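Local coordinates for CREG-like beta-barrel domain-containing protein (PDB 3DNH), which is of unknown function but belongs to the FMN-binding split-barrel clan, with a dimeric CREG-like beta-barrel related to pyridoxamine 5'-phosphate oxidases, at residues 8-13 / 108-113; 27-32 / 169-174; 81-86 / 145-150; 126-131 / 136-141; 192-197 / 213-218. All coordinates share one frame; numbering follows the deposited sequence.

Contact 1: residues 8-13 / 108-113; sequences PPVITP and TLVGRA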
# COMPACT_ATOMS: atom_id res chain seq x y z
N PRO A 8 16.70 -17.84 14.49
CA PRO A 8 16.81 -17.78 13.03
C PRO A 8 16.51 -16.38 12.42
O PRO A 8 15.81 -15.56 13.05
CB PRO A 8 15.76 -18.79 12.57
CG PRO A 8 14.76 -18.81 13.69
CD PRO A 8 15.61 -18.73 14.92
N PRO A 9 17.06 -16.10 11.23
CA PRO A 9 16.70 -14.86 10.55
C PRO A 9 15.18 -14.70 10.49
O PRO A 9 14.46 -15.68 10.27
CB PRO A 9 17.28 -15.04 9.14
CG PRO A 9 17.76 -16.45 9.06
CD PRO A 9 18.04 -16.88 10.45
N VAL A 10 14.69 -13.49 10.72
CA VAL A 10 13.22 -13.26 10.73
C VAL A 10 12.61 -13.50 9.32
O VAL A 10 11.43 -13.87 9.17
CB VAL A 10 12.83 -11.90 11.40
CG1 VAL A 10 13.37 -11.83 12.85
CG2 VAL A 10 13.33 -10.73 10.61
N ILE A 11 13.42 -13.30 8.29
CA ILE A 11 13.03 -13.64 6.94
C ILE A 11 13.90 -14.81 6.54
O ILE A 11 15.12 -14.68 6.53
CB ILE A 11 13.28 -12.47 5.95
CG1 ILE A 11 12.57 -11.19 6.43
CG2 ILE A 11 12.88 -12.89 4.50
CD1 ILE A 11 12.98 -9.88 5.72
N THR A 12 13.29 -15.96 6.25
CA THR A 12 14.02 -17.10 5.71
C THR A 12 14.50 -16.78 4.30
O THR A 12 13.68 -16.44 3.44
CB THR A 12 13.16 -18.36 5.76
OG1 THR A 12 12.76 -18.58 7.11
CG2 THR A 12 13.90 -19.60 5.21
N PRO A 13 15.83 -16.83 4.07
CA PRO A 13 16.41 -16.54 2.75
C PRO A 13 15.85 -17.45 1.67
O PRO A 13 15.57 -18.64 1.91
CB PRO A 13 17.90 -16.85 2.95
CG PRO A 13 18.14 -16.65 4.35
CD PRO A 13 16.89 -17.15 5.04
N THR A 108 10.58 -3.91 2.33
CA THR A 108 9.92 -4.67 3.39
C THR A 108 10.81 -4.73 4.63
O THR A 108 11.97 -5.10 4.56
CB THR A 108 9.51 -6.10 2.91
OG1 THR A 108 8.60 -5.97 1.82
CG2 THR A 108 8.81 -6.85 4.03
N LEU A 109 10.24 -4.33 5.78
CA LEU A 109 10.93 -4.36 7.06
C LEU A 109 10.15 -5.26 8.00
O LEU A 109 8.96 -5.05 8.22
CB LEU A 109 11.07 -2.94 7.64
CG LEU A 109 11.62 -1.82 6.73
CD1 LEU A 109 11.43 -0.47 7.41
CD2 LEU A 109 13.11 -2.04 6.44
N VAL A 110 10.83 -6.29 8.50
CA VAL A 110 10.23 -7.25 9.41
C VAL A 110 10.81 -7.05 10.80
O VAL A 110 12.01 -6.92 10.95
CB VAL A 110 10.45 -8.68 8.89
CG1 VAL A 110 9.91 -9.72 9.87
CG2 VAL A 110 9.83 -8.83 7.50
N GLY A 111 9.96 -7.03 11.83
CA GLY A 111 10.47 -6.91 13.22
C GLY A 111 9.39 -6.89 14.27
O GLY A 111 8.39 -7.59 14.15
N ARG A 112 9.61 -6.10 15.34
CA ARG A 112 8.62 -6.00 16.43
C ARG A 112 8.05 -4.60 16.57
O ARG A 112 8.73 -3.61 16.33
CB ARG A 112 9.18 -6.52 17.76
CG ARG A 112 9.36 -8.04 17.76
CD ARG A 112 10.15 -8.56 18.95
NE ARG A 112 10.29 -10.00 18.78
CZ ARG A 112 9.36 -10.91 19.09
NH1 ARG A 112 9.59 -12.19 18.83
NH2 ARG A 112 8.21 -10.55 19.66
N ALA A 113 6.75 -4.54 16.88
CA ALA A 113 6.06 -3.30 17.18
C ALA A 113 6.24 -3.02 18.66
O ALA A 113 5.57 -3.66 19.50
CB ALA A 113 4.60 -3.45 16.87
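Val110, in the middle of strand 106-115, receives Val10 and Ile11 of the N-terminal arm on its two methyl branches. From its CB outward, the side chain divides the work between them. Val110 CB lies 3.9 Å from Val10 CG2 and 4.1 Å from Ile11 CG1. Its CG1, anti to the backbone N (chi1 176°), takes Val10: Val10 CG2 stands 3.6 Å from Val110 CG1, and the two valines slide past one another in opposite directions. Val110 CG2 turns instead to Ile11, meeting Ile11 CG1 at 3.8 Å and Ile11 CD1 at the same 3.8 Å, the isoleucine passing over this methyl at a slant. The strand carrying Val110 belongs to a six-stranded antiparallel barrel, where it runs between strands 88-93 and 144-157; Val110 points outward to the arm while Leu109 points the other way and packs on Leu149. Beta-branched residues suit both sides here, since each offers two branches close to the backbone and a short, stiff surface. The arm has no regular structure of its own, and the second subunit bonds some of its backbone: Val10 O accepts from Ser51 of that subunit, and Thr12 N gives its hydrogen to Asp48 of the same neighbour. Tyr53 of the second subunit packs on both Val10 and Val110.

Contact 2: residues 27-32 / 169-174; sequences EAVRVA and PADLRT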
# COMPACT_ATOMS: atom_id res chain seq x y z
N GLU A 27 21.63 0.84 -6.12
CA GLU A 27 22.42 0.44 -4.96
C GLU A 27 21.49 0.18 -3.81
O GLU A 27 20.92 1.11 -3.23
CB GLU A 27 23.48 1.47 -4.58
CG GLU A 27 24.67 0.85 -3.79
CD GLU A 27 24.36 0.68 -2.31
OE1 GLU A 27 24.00 -0.44 -1.90
OE2 GLU A 27 24.48 1.68 -1.55
N ALA A 28 21.37 -1.10 -3.50
CA ALA A 28 20.35 -1.59 -2.61
C ALA A 28 20.16 -0.70 -1.38
O ALA A 28 19.04 -0.31 -1.10
CB ALA A 28 20.65 -3.01 -2.20
N VAL A 29 21.25 -0.37 -0.69
CA VAL A 29 21.20 0.34 0.60
C VAL A 29 20.66 1.77 0.40
O VAL A 29 19.76 2.21 1.11
CB VAL A 29 22.58 0.34 1.32
CG1 VAL A 29 22.62 1.35 2.45
CG2 VAL A 29 22.88 -1.06 1.84
N ARG A 30 21.18 2.45 -0.60
CA ARG A 30 20.78 3.81 -0.91
C ARG A 30 19.32 3.90 -1.40
O ARG A 30 18.53 4.68 -0.86
CB ARG A 30 21.78 4.43 -1.90
CG ARG A 30 21.29 5.70 -2.55
CD ARG A 30 20.85 6.81 -1.55
NE ARG A 30 21.36 8.07 -2.09
CZ ARG A 30 20.74 8.83 -2.99
NH1 ARG A 30 19.52 8.52 -3.42
NH2 ARG A 30 21.33 9.93 -3.41
N VAL A 31 18.94 3.06 -2.36
CA VAL A 31 17.53 2.99 -2.79
C VAL A 31 16.60 2.69 -1.60
O VAL A 31 15.53 3.29 -1.45
CB VAL A 31 17.33 1.93 -3.92
CG1 VAL A 31 15.85 1.67 -4.16
CG2 VAL A 31 17.98 2.37 -5.21
N ALA A 32 17.02 1.74 -0.75
CA ALA A 32 16.29 1.41 0.47
C ALA A 32 16.11 2.58 1.44
O ALA A 32 15.02 2.79 1.93
CB ALA A 32 16.97 0.21 1.20
N PRO A 169 19.38 -4.50 8.90
CA PRO A 169 18.80 -3.41 9.68
C PRO A 169 19.75 -2.24 9.96
O PRO A 169 19.34 -1.08 9.84
CB PRO A 169 18.39 -4.12 10.97
CG PRO A 169 17.97 -5.47 10.49
CD PRO A 169 19.04 -5.81 9.48
N ALA A 170 21.01 -2.54 10.30
CA ALA A 170 22.04 -1.53 10.54
C ALA A 170 22.29 -0.64 9.33
O ALA A 170 22.60 0.54 9.49
CB ALA A 170 23.38 -2.21 10.97
N ASP A 171 22.18 -1.23 8.13
CA ASP A 171 22.40 -0.49 6.88
C ASP A 171 21.37 0.62 6.71
O ASP A 171 21.63 1.63 6.08
CB ASP A 171 22.28 -1.40 5.66
CG ASP A 171 23.54 -2.21 5.38
OD1 ASP A 171 24.64 -1.86 5.87
OD2 ASP A 171 23.40 -3.22 4.67
N LEU A 172 20.18 0.42 7.26
CA LEU A 172 19.14 1.40 7.09
C LEU A 172 19.22 2.53 8.10
O LEU A 172 18.71 3.63 7.84
CB LEU A 172 17.75 0.77 7.15
CG LEU A 172 17.43 -0.31 6.14
CD1 LEU A 172 15.92 -0.51 6.21
CD2 LEU A 172 17.86 0.10 4.75
N ARG A 173 19.80 2.27 9.27
CA ARG A 173 19.83 3.27 10.33
C ARG A 173 20.75 4.42 10.08
O ARG A 173 21.81 4.24 9.48
CB ARG A 173 20.22 2.66 11.67
CG ARG A 173 19.01 2.33 12.55
CD ARG A 173 19.49 1.98 13.97
NE ARG A 173 20.79 1.28 13.95
CZ ARG A 173 20.95 -0.04 13.81
NH1 ARG A 173 19.90 -0.85 13.68
NH2 ARG A 173 22.18 -0.54 13.81
N THR A 174 20.39 5.61 10.57
CA THR A 174 21.34 6.72 10.57
C THR A 174 22.12 6.82 11.86
O THR A 174 21.55 6.99 12.92
CB THR A 174 20.63 8.06 10.31
OG1 THR A 174 19.90 7.94 9.09
CG2 THR A 174 21.64 9.19 10.21
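Val29 N donates to Glu27 OE1 at 3.0 Å, a fairly straight N-cap bond (160°) that meets the carboxylate from above its plane and closes the start of helix 28-38. The same valine then turns its side chain to Asp171. Val29 CG2 comes to 3.6 Å from Asp171 OD2, the two side chains crossing at about a right angle; this is a methyl on oxygen, a van der Waals touch only, and Asp171 OD2 accepts from Thr168 N. One turn further on, Ala32 CB meets Leu172 CD2 at 3.7 Å. With CG anti to its carbonyl carbon (chi1 -59°), the leucine carries this methyl across to the helix. The small alanine lets the leucine methyl come close to the helix. The partly exposed Val29 and Asp171 form the outer touch, the buried Ala32 and Leu172 the inner one. Helix 28-38 and the short, weakly bonded helix 169-172 both lie against the barrel, Ala32 packing on Leu107 and Leu172 on Leu109 of strand 106-115, with Val154 of strand 144-157 also touching Leu172.

Contact 3: residues 81-86 / 145-150; sequences RNMETD and RLYRLR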
# COMPACT_ATOMS: atom_id res chain seq x y z
N ARG A 81 -5.15 -4.73 18.52
CA ARG A 81 -5.39 -5.94 19.29
C ARG A 81 -4.33 -6.98 18.99
O ARG A 81 -3.74 -7.55 19.93
CB ARG A 81 -6.79 -6.52 18.98
CG ARG A 81 -7.36 -7.60 19.98
CD ARG A 81 -6.92 -9.06 19.68
NE ARG A 81 -7.01 -9.37 18.24
CZ ARG A 81 -8.11 -9.71 17.60
NH1 ARG A 81 -9.27 -9.83 18.28
NH2 ARG A 81 -8.08 -9.96 16.30
N ASN A 82 -4.12 -7.27 17.70
CA ASN A 82 -3.19 -8.34 17.30
C ASN A 82 -1.81 -8.07 17.88
O ASN A 82 -1.20 -8.96 18.50
CB ASN A 82 -3.11 -8.50 15.77
CG ASN A 82 -4.38 -9.08 15.18
OD1 ASN A 82 -5.21 -9.62 15.89
ND2 ASN A 82 -4.57 -8.93 13.85
N MSE A 83 -1.36 -6.83 17.72
CA MSE A 83 -0.08 -6.38 18.26
C MSE A 83 0.04 -6.45 19.80
O MSE A 83 1.13 -6.72 20.29
CB MSE A 83 0.24 -4.97 17.75
CG MSE A 83 0.60 -4.94 16.26
SE MSE A 83 1.18 -3.18 15.61
CE MSE A 83 -0.57 -2.22 15.62
N GLU A 84 -1.06 -6.26 20.53
CA GLU A 84 -1.07 -6.56 21.99
C GLU A 84 -0.73 -8.02 22.23
O GLU A 84 0.11 -8.35 23.05
CB GLU A 84 -2.45 -6.31 22.64
CG GLU A 84 -2.74 -4.90 23.16
CD GLU A 84 -1.53 -4.19 23.80
OE1 GLU A 84 -1.43 -4.16 25.05
OE2 GLU A 84 -0.69 -3.62 23.04
N THR A 85 -1.40 -8.90 21.49
CA THR A 85 -1.24 -10.35 21.65
C THR A 85 0.13 -10.89 21.18
O THR A 85 0.66 -11.80 21.81
CB THR A 85 -2.42 -11.12 20.97
OG1 THR A 85 -2.46 -10.84 19.57
CG2 THR A 85 -3.77 -10.71 21.59
N ASP A 86 0.71 -10.29 20.12
CA ASP A 86 1.95 -10.77 19.49
C ASP A 86 2.56 -9.59 18.71
O ASP A 86 1.94 -9.08 17.75
CB ASP A 86 1.63 -11.93 18.54
CG ASP A 86 2.86 -12.61 17.94
OD1 ASP A 86 3.91 -11.97 17.71
OD2 ASP A 86 2.76 -13.82 17.66
N ARG A 145 -2.86 4.88 20.05
CA ARG A 145 -1.67 4.07 20.40
C ARG A 145 -0.50 4.35 19.46
O ARG A 145 -0.68 4.45 18.26
CB ARG A 145 -1.98 2.57 20.40
CG ARG A 145 -2.94 2.15 21.51
CD ARG A 145 -2.93 0.67 21.75
NE ARG A 145 -4.01 0.35 22.69
CZ ARG A 145 -4.53 -0.86 22.85
NH1 ARG A 145 -4.07 -1.89 22.15
NH2 ARG A 145 -5.53 -1.03 23.71
N LEU A 146 0.69 4.43 20.02
CA LEU A 146 1.88 4.85 19.29
C LEU A 146 2.95 3.75 19.34
O LEU A 146 3.28 3.26 20.41
CB LEU A 146 2.38 6.09 19.98
CG LEU A 146 3.07 7.21 19.24
CD1 LEU A 146 2.96 7.10 17.73
CD2 LEU A 146 2.44 8.50 19.80
N TYR A 147 3.51 3.39 18.19
CA TYR A 147 4.47 2.25 18.13
C TYR A 147 5.68 2.61 17.31
O TYR A 147 5.54 3.31 16.36
CB TYR A 147 3.83 1.09 17.40
CG TYR A 147 2.49 0.64 17.89
CD1 TYR A 147 2.37 -0.47 18.72
CD2 TYR A 147 1.33 1.28 17.45
CE1 TYR A 147 1.11 -0.92 19.15
CE2 TYR A 147 0.12 0.88 17.86
CZ TYR A 147 0.00 -0.23 18.71
OH TYR A 147 -1.24 -0.61 19.07
N ARG A 148 6.87 2.08 17.63
CA ARG A 148 7.94 2.14 16.63
C ARG A 148 8.36 0.74 16.21
O ARG A 148 8.22 -0.24 16.97
CB ARG A 148 9.13 3.06 17.06
CG ARG A 148 9.76 2.65 18.34
CD ARG A 148 11.08 3.39 18.64
NE ARG A 148 10.90 4.79 18.97
CZ ARG A 148 10.73 5.26 20.21
NH1 ARG A 148 10.69 4.46 21.27
NH2 ARG A 148 10.57 6.56 20.39
N LEU A 149 8.81 0.66 14.97
CA LEU A 149 9.26 -0.59 14.41
C LEU A 149 10.66 -0.86 14.94
O LEU A 149 11.55 -0.02 14.80
CB LEU A 149 9.25 -0.55 12.87
CG LEU A 149 9.83 -1.80 12.20
CD1 LEU A 149 9.07 -3.07 12.55
CD2 LEU A 149 9.87 -1.58 10.69
N ARG A 150 10.82 -2.03 15.57
CA ARG A 150 12.15 -2.55 15.83
C ARG A 150 12.50 -3.47 14.67
O ARG A 150 12.01 -4.58 14.60
CB ARG A 150 12.15 -3.36 17.12
CG ARG A 150 13.53 -3.58 17.67
CD ARG A 150 13.62 -4.61 18.79
NE ARG A 150 12.43 -4.71 19.63
CZ ARG A 150 12.17 -5.75 20.43
NH1 ARG A 150 13.01 -6.76 20.49
NH2 ARG A 150 11.07 -5.78 21.18
O HOH W 1 -1.57 -2.64 20.48
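Selenomethionine Met83 reaches from helix 78-85 over one face of the Tyr147 ring, a Met-aromatic contact. Its chain leaves with CG anti to the carbonyl carbon, runs extended through chi2 and bends at chi3 (-72°), which brings both the selenium and the terminal methyl over the ring. Met83 SE sits 4.3 Å from the centroid of the Tyr147 ring, 14° off the normal. Met83 CE is displaced toward the hydroxyl side of the ring, 3.7 Å from Tyr147 CZ, and makes a CH-pi contact. A flexible, unbranched methionine chain suits this place because it can fold to match a flat aromatic surface; selenium here stands in for its sulfur.

Nearer the solvent, Glu84 and Arg145 meet differently. The arginine is extended from CG to NE, whereas the glutamate bends at chi2 (-37°), and the two cross at about a right angle. Glu84 CG lies 3.4 Å from Arg145 NH1. The salt bridge is long, with Glu84 OE2 3.9 Å from Arg145 NH1 and well out of the guanidinium plane, so it acts through charge alone. A water supplies the directional bonds: it donates to Glu84 OE2 at 2.9 Å and accepts from Arg145 NH1 at 3.1 Å and, at a notably short distance, from Tyr147 OH. Glu84 also pairs with Arg115. Together these contacts lay a helix against barrel strand 144-157, consistent with the split-barrel fold of the FMN-binding clan.

Contact 4: residues 126-131 / 136-141; sequences ARYIAR and KLYLSL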
# COMPACT_ATOMS: atom_id res chain seq x y z
N ALA A 126 4.05 15.54 17.59
CA ALA A 126 4.40 16.70 16.81
C ALA A 126 5.10 16.26 15.49
O ALA A 126 4.78 16.76 14.40
CB ALA A 126 5.27 17.64 17.61
N ARG A 127 5.98 15.27 15.59
CA ARG A 127 6.65 14.70 14.40
C ARG A 127 5.67 14.13 13.38
O ARG A 127 5.81 14.32 12.17
CB ARG A 127 7.63 13.63 14.81
CG ARG A 127 8.91 14.13 15.36
CD ARG A 127 9.66 12.96 15.99
NE ARG A 127 10.95 13.40 16.53
CZ ARG A 127 11.80 12.64 17.22
NH1 ARG A 127 11.48 11.37 17.54
NH2 ARG A 127 12.96 13.17 17.61
N TYR A 128 4.65 13.42 13.87
CA TYR A 128 3.66 12.83 13.02
C TYR A 128 2.75 13.85 12.32
O TYR A 128 2.49 13.75 11.12
CB TYR A 128 2.80 11.91 13.88
CG TYR A 128 1.91 10.95 13.13
CD1 TYR A 128 2.36 9.67 12.80
CD2 TYR A 128 0.59 11.29 12.86
CE1 TYR A 128 1.52 8.77 12.14
CE2 TYR A 128 -0.26 10.41 12.23
CZ TYR A 128 0.20 9.13 11.89
OH TYR A 128 -0.67 8.25 11.29
N ILE A 129 2.24 14.82 13.10
CA ILE A 129 1.44 15.94 12.62
C ILE A 129 2.12 16.72 11.49
O ILE A 129 1.47 17.17 10.56
CB ILE A 129 1.12 16.95 13.79
CG1 ILE A 129 0.01 16.43 14.74
CG2 ILE A 129 0.72 18.31 13.28
CD1 ILE A 129 -1.10 15.84 14.06
N ALA A 130 3.43 16.86 11.62
CA ALA A 130 4.29 17.54 10.63
C ALA A 130 4.10 16.91 9.24
O ALA A 130 4.12 17.61 8.25
CB ALA A 130 5.76 17.48 11.08
N ARG A 131 3.87 15.59 9.17
CA ARG A 131 3.68 14.91 7.90
C ARG A 131 2.22 14.73 7.52
O ARG A 131 1.89 14.66 6.33
CB ARG A 131 4.37 13.53 7.91
CG ARG A 131 5.83 13.56 7.69
CD ARG A 131 6.36 12.11 7.71
NE ARG A 131 7.68 12.03 7.11
CZ ARG A 131 8.28 10.91 6.72
NH1 ARG A 131 7.67 9.73 6.82
NH2 ARG A 131 9.49 10.98 6.17
N LYS A 136 -4.26 15.86 13.29
CA LYS A 136 -4.62 16.85 14.31
C LYS A 136 -5.96 16.50 14.91
O LYS A 136 -6.23 16.85 16.06
CB LYS A 136 -4.66 18.27 13.72
CG LYS A 136 -3.30 18.80 13.28
CD LYS A 136 -3.42 20.22 12.70
CE LYS A 136 -2.55 20.41 11.45
NZ LYS A 136 -1.09 20.66 11.73
N LEU A 137 -6.76 15.78 14.13
CA LEU A 137 -8.11 15.41 14.50
C LEU A 137 -8.16 14.01 15.08
O LEU A 137 -8.61 13.85 16.22
CB LEU A 137 -9.05 15.55 13.29
CG LEU A 137 -10.57 15.69 13.50
CD1 LEU A 137 -11.27 14.31 13.67
CD2 LEU A 137 -10.92 16.68 14.65
N TYR A 138 -7.75 13.01 14.30
CA TYR A 138 -7.92 11.61 14.72
C TYR A 138 -6.98 11.10 15.82
O TYR A 138 -7.22 10.04 16.39
CB TYR A 138 -7.97 10.64 13.54
CG TYR A 138 -6.73 10.61 12.67
CD1 TYR A 138 -5.57 9.93 13.07
CD2 TYR A 138 -6.73 11.24 11.41
CE1 TYR A 138 -4.44 9.89 12.28
CE2 TYR A 138 -5.60 11.20 10.60
CZ TYR A 138 -4.46 10.53 11.03
OH TYR A 138 -3.35 10.50 10.23
N LEU A 139 -5.88 11.81 16.08
CA LEU A 139 -5.06 11.55 17.27
C LEU A 139 -5.76 12.12 18.52
O LEU A 139 -5.55 11.62 19.62
CB LEU A 139 -3.65 12.15 17.14
CG LEU A 139 -2.73 11.73 15.99
CD1 LEU A 139 -1.39 12.50 16.01
CD2 LEU A 139 -2.49 10.25 16.08
N SER A 140 -6.58 13.16 18.34
CA SER A 140 -7.34 13.74 19.45
C SER A 140 -8.54 12.86 19.82
O SER A 140 -9.38 13.25 20.64
CB SER A 140 -7.81 15.18 19.12
OG SER A 140 -6.78 16.13 19.30
N LEU A 141 -8.61 11.68 19.21
CA LEU A 141 -9.69 10.74 19.51
C LEU A 141 -9.24 9.74 20.58
O LEU A 141 -8.05 9.46 20.67
CB LEU A 141 -10.15 10.02 18.23
CG LEU A 141 -11.02 10.89 17.30
CD1 LEU A 141 -11.12 10.30 15.87
CD2 LEU A 141 -12.40 11.15 17.90
O HOH W 2 1.09 19.58 9.80
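A helical hairpin, made by helix 121-131 and the short helix 135-138 that follows a tight connection, is closed by Ile129 packing on Lys136 and Leu139. Ile129 CD1 approaches the backbone of the second helix, 3.3 Å from Lys136 N. Its other branch, Ile129 CG2, lies 3.3 Å from Lys136 NZ: the lysine chain bends at chi3 and chi4 (-80°), curling its ammonium back over the isoleucine. A water finishes that turn, donating to Ile129 O at 2.6 Å and accepting from Lys136 NZ at 3.1 Å. Lysine suits such a rim, its CG lying on Ile129 while NZ turns to water. Leu139 CD1 then wedges between the two residues of the first helix, 3.9 Å from Ile129 CD1 and an equal 3.9 Å from Tyr128 CD2. The hairpin sits on the outside of the barrel, where both Tyr128 and Leu139 pack on Phe72 of strand 69-74. Beyond Leu139, Tyr128 and Tyr138 cross at about a right angle, with Tyr138 OH at the edge of the Tyr128 ring and 3.7 Å from Tyr128 OH. The two hydroxyls are too far apart to bond and find other partners: Tyr128 OH pairs with Asn60, and Tyr138 OH with Asp100 of the second subunit. Leu102 of the second subunit packs on both tyrosines.

Contact 5: residues 192-197 / 213-218; sequences RLNAIK and RWKITS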
# COMPACT_ATOMS: atom_id res chain seq x y z
N ARG A 192 14.61 27.61 11.91
CA ARG A 192 15.32 28.70 11.31
C ARG A 192 15.13 28.70 9.82
O ARG A 192 14.74 29.67 9.25
CB ARG A 192 16.80 28.60 11.60
CG ARG A 192 17.45 29.90 11.94
CD ARG A 192 18.79 30.14 11.33
NE ARG A 192 19.51 28.96 10.93
CZ ARG A 192 20.08 28.80 9.76
NH1 ARG A 192 20.04 29.75 8.89
NH2 ARG A 192 20.69 27.70 9.49
N LEU A 193 15.46 27.58 9.21
CA LEU A 193 15.38 27.38 7.78
C LEU A 193 13.97 27.42 7.23
O LEU A 193 13.78 27.98 6.14
CB LEU A 193 16.06 26.05 7.36
CG LEU A 193 17.58 26.10 7.58
CD1 LEU A 193 18.23 24.74 7.37
CD2 LEU A 193 18.16 27.20 6.66
N ASN A 194 13.01 26.85 7.96
CA ASN A 194 11.60 26.91 7.57
C ASN A 194 11.07 28.32 7.57
O ASN A 194 10.07 28.60 6.92
CB ASN A 194 10.68 26.00 8.45
CG ASN A 194 10.82 24.52 8.13
OD1 ASN A 194 11.09 24.16 6.99
ND2 ASN A 194 10.69 23.64 9.15
N ALA A 195 11.72 29.22 8.31
CA ALA A 195 11.31 30.63 8.34
C ALA A 195 11.85 31.43 7.15
O ALA A 195 11.47 32.60 6.93
CB ALA A 195 11.74 31.29 9.69
N ILE A 196 12.74 30.81 6.36
CA ILE A 196 13.24 31.50 5.16
C ILE A 196 12.23 31.08 4.09
O ILE A 196 12.19 29.93 3.69
CB ILE A 196 14.73 31.13 4.80
CG1 ILE A 196 15.66 31.45 5.99
CG2 ILE A 196 15.20 31.89 3.51
CD1 ILE A 196 17.18 31.01 5.78
N LYS A 197 11.38 32.01 3.68
CA LYS A 197 10.35 31.72 2.70
C LYS A 197 10.98 31.08 1.44
O LYS A 197 11.96 31.61 0.87
CB LYS A 197 9.56 32.97 2.37
CG LYS A 197 8.42 32.76 1.37
CD LYS A 197 7.49 33.91 1.42
CE LYS A 197 6.39 33.80 0.44
NZ LYS A 197 5.54 35.00 0.60
N ARG A 213 4.49 23.71 -1.10
CA ARG A 213 4.62 24.28 0.24
C ARG A 213 5.30 23.22 1.08
O ARG A 213 4.66 22.37 1.71
CB ARG A 213 3.28 24.78 0.81
CG ARG A 213 2.52 25.86 -0.08
CD ARG A 213 3.42 26.80 -0.94
NE ARG A 213 4.21 27.82 -0.21
CZ ARG A 213 5.54 27.98 -0.26
NH1 ARG A 213 6.30 27.18 -1.00
NH2 ARG A 213 6.13 28.96 0.44
N TRP A 214 6.63 23.26 1.02
CA TRP A 214 7.52 22.33 1.74
C TRP A 214 7.94 22.83 3.12
O TRP A 214 8.06 24.04 3.35
CB TRP A 214 8.78 22.10 0.90
CG TRP A 214 8.48 21.30 -0.31
CD1 TRP A 214 8.15 21.77 -1.54
CD2 TRP A 214 8.41 19.87 -0.39
NE1 TRP A 214 7.94 20.73 -2.40
CE2 TRP A 214 8.07 19.55 -1.73
CE3 TRP A 214 8.64 18.84 0.52
CZ2 TRP A 214 7.94 18.22 -2.17
CZ3 TRP A 214 8.52 17.53 0.08
CH2 TRP A 214 8.18 17.22 -1.25
N LYS A 215 8.18 21.89 4.03
CA LYS A 215 8.82 22.17 5.32
C LYS A 215 9.88 21.12 5.59
O LYS A 215 9.70 19.96 5.23
CB LYS A 215 7.79 22.16 6.46
CG LYS A 215 6.79 23.38 6.46
CD LYS A 215 7.50 24.72 6.80
CE LYS A 215 6.61 25.97 6.58
NZ LYS A 215 7.32 27.31 6.69
N ILE A 216 10.99 21.53 6.21
CA ILE A 216 11.96 20.61 6.79
C ILE A 216 11.34 19.97 7.98
O ILE A 216 10.82 20.68 8.86
CB ILE A 216 13.21 21.31 7.24
CG1 ILE A 216 13.90 21.93 6.02
CG2 ILE A 216 14.16 20.34 8.03
CD1 ILE A 216 15.03 22.83 6.36
N THR A 217 11.36 18.64 8.01
CA THR A 217 10.81 17.89 9.13
C THR A 217 11.91 17.39 10.04
O THR A 217 11.67 17.22 11.25
CB THR A 217 9.87 16.73 8.69
OG1 THR A 217 10.59 15.83 7.83
CG2 THR A 217 8.67 17.31 7.90
N SER A 218 13.12 17.17 9.49
CA SER A 218 14.16 16.54 10.22
C SER A 218 15.50 16.75 9.55
O SER A 218 15.61 16.60 8.33
CB SER A 218 13.86 15.02 10.37
OG SER A 218 14.68 14.40 11.32
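Asn194 imitates a neighbouring beta strand: its side-chain amide makes a two-bond pairing with the backbone of Ile216, accepting from the N-H and donating to the C=O of the same residue. Ile216 N gives its hydrogen to Asn194 OD1 at 2.7 Å, on a lone pair in the carbonyl plane, and Asn194 ND2 reaches Ile216 O at 3.0 Å along an almost straight line (172°). Because the acceptor also lies in the plane of the amide, these two bonds fix the rotation of the group. Asparagine is well chosen, since it carries one donor and one acceptor side by side on a short stem. Strand 215-220 is an edge strand of a small three-stranded antiparallel sheet, its other side bonded to strand 223-227, so the amide, from the end of helix 180-194, pairs with part of the sheet edge. Lys215 adds a third bond. Its chain bends at chi2 (-68°) and crosses Asn194 at a slant, Lys215 CD 3.6 Å from Asn194 CG. Lys215 NZ then donates to Asn194 O at 3.0 Å, tilted from the carbonyl plane. A cation at this helix end probably finds a favourable carbonyl field. On the buried side Ile216 CD1 touches Leu193 CB at 3.5 Å; Leu193 also packs on Phe247 and Leu251 of helix 244-254, and Ile216 on Leu203 of helix 199-206.

How the contacts relate
Contacts 1 and 3 share the barrel, meeting on the neighbouring strands 106-115 and 144-157: Arg112 O lies 2.7 Å from Arg150 N, probably hydrogen-bonded, and Ala113 CB packs 3.7 Å from Met83 SE. Contact 2 touches contact 1 through Leu109, whose CD2 is 3.2 Å from Leu172 CD1, but stays about 7 Å from contact 3 at the nearest atoms. Contact 4 adjoins contact 3 in sequence and is nested within its loop, their centres about 18 Å apart. Contact 5 belongs to the separate three-stranded sheet, its centre about 36 Å from that of contact 1 but about 19 Å from that of contact 4. Contacts 1, 3 and 4 all reach the second subunit: Arg81 of contact 3 bonds Thr12 of that subunit's arm.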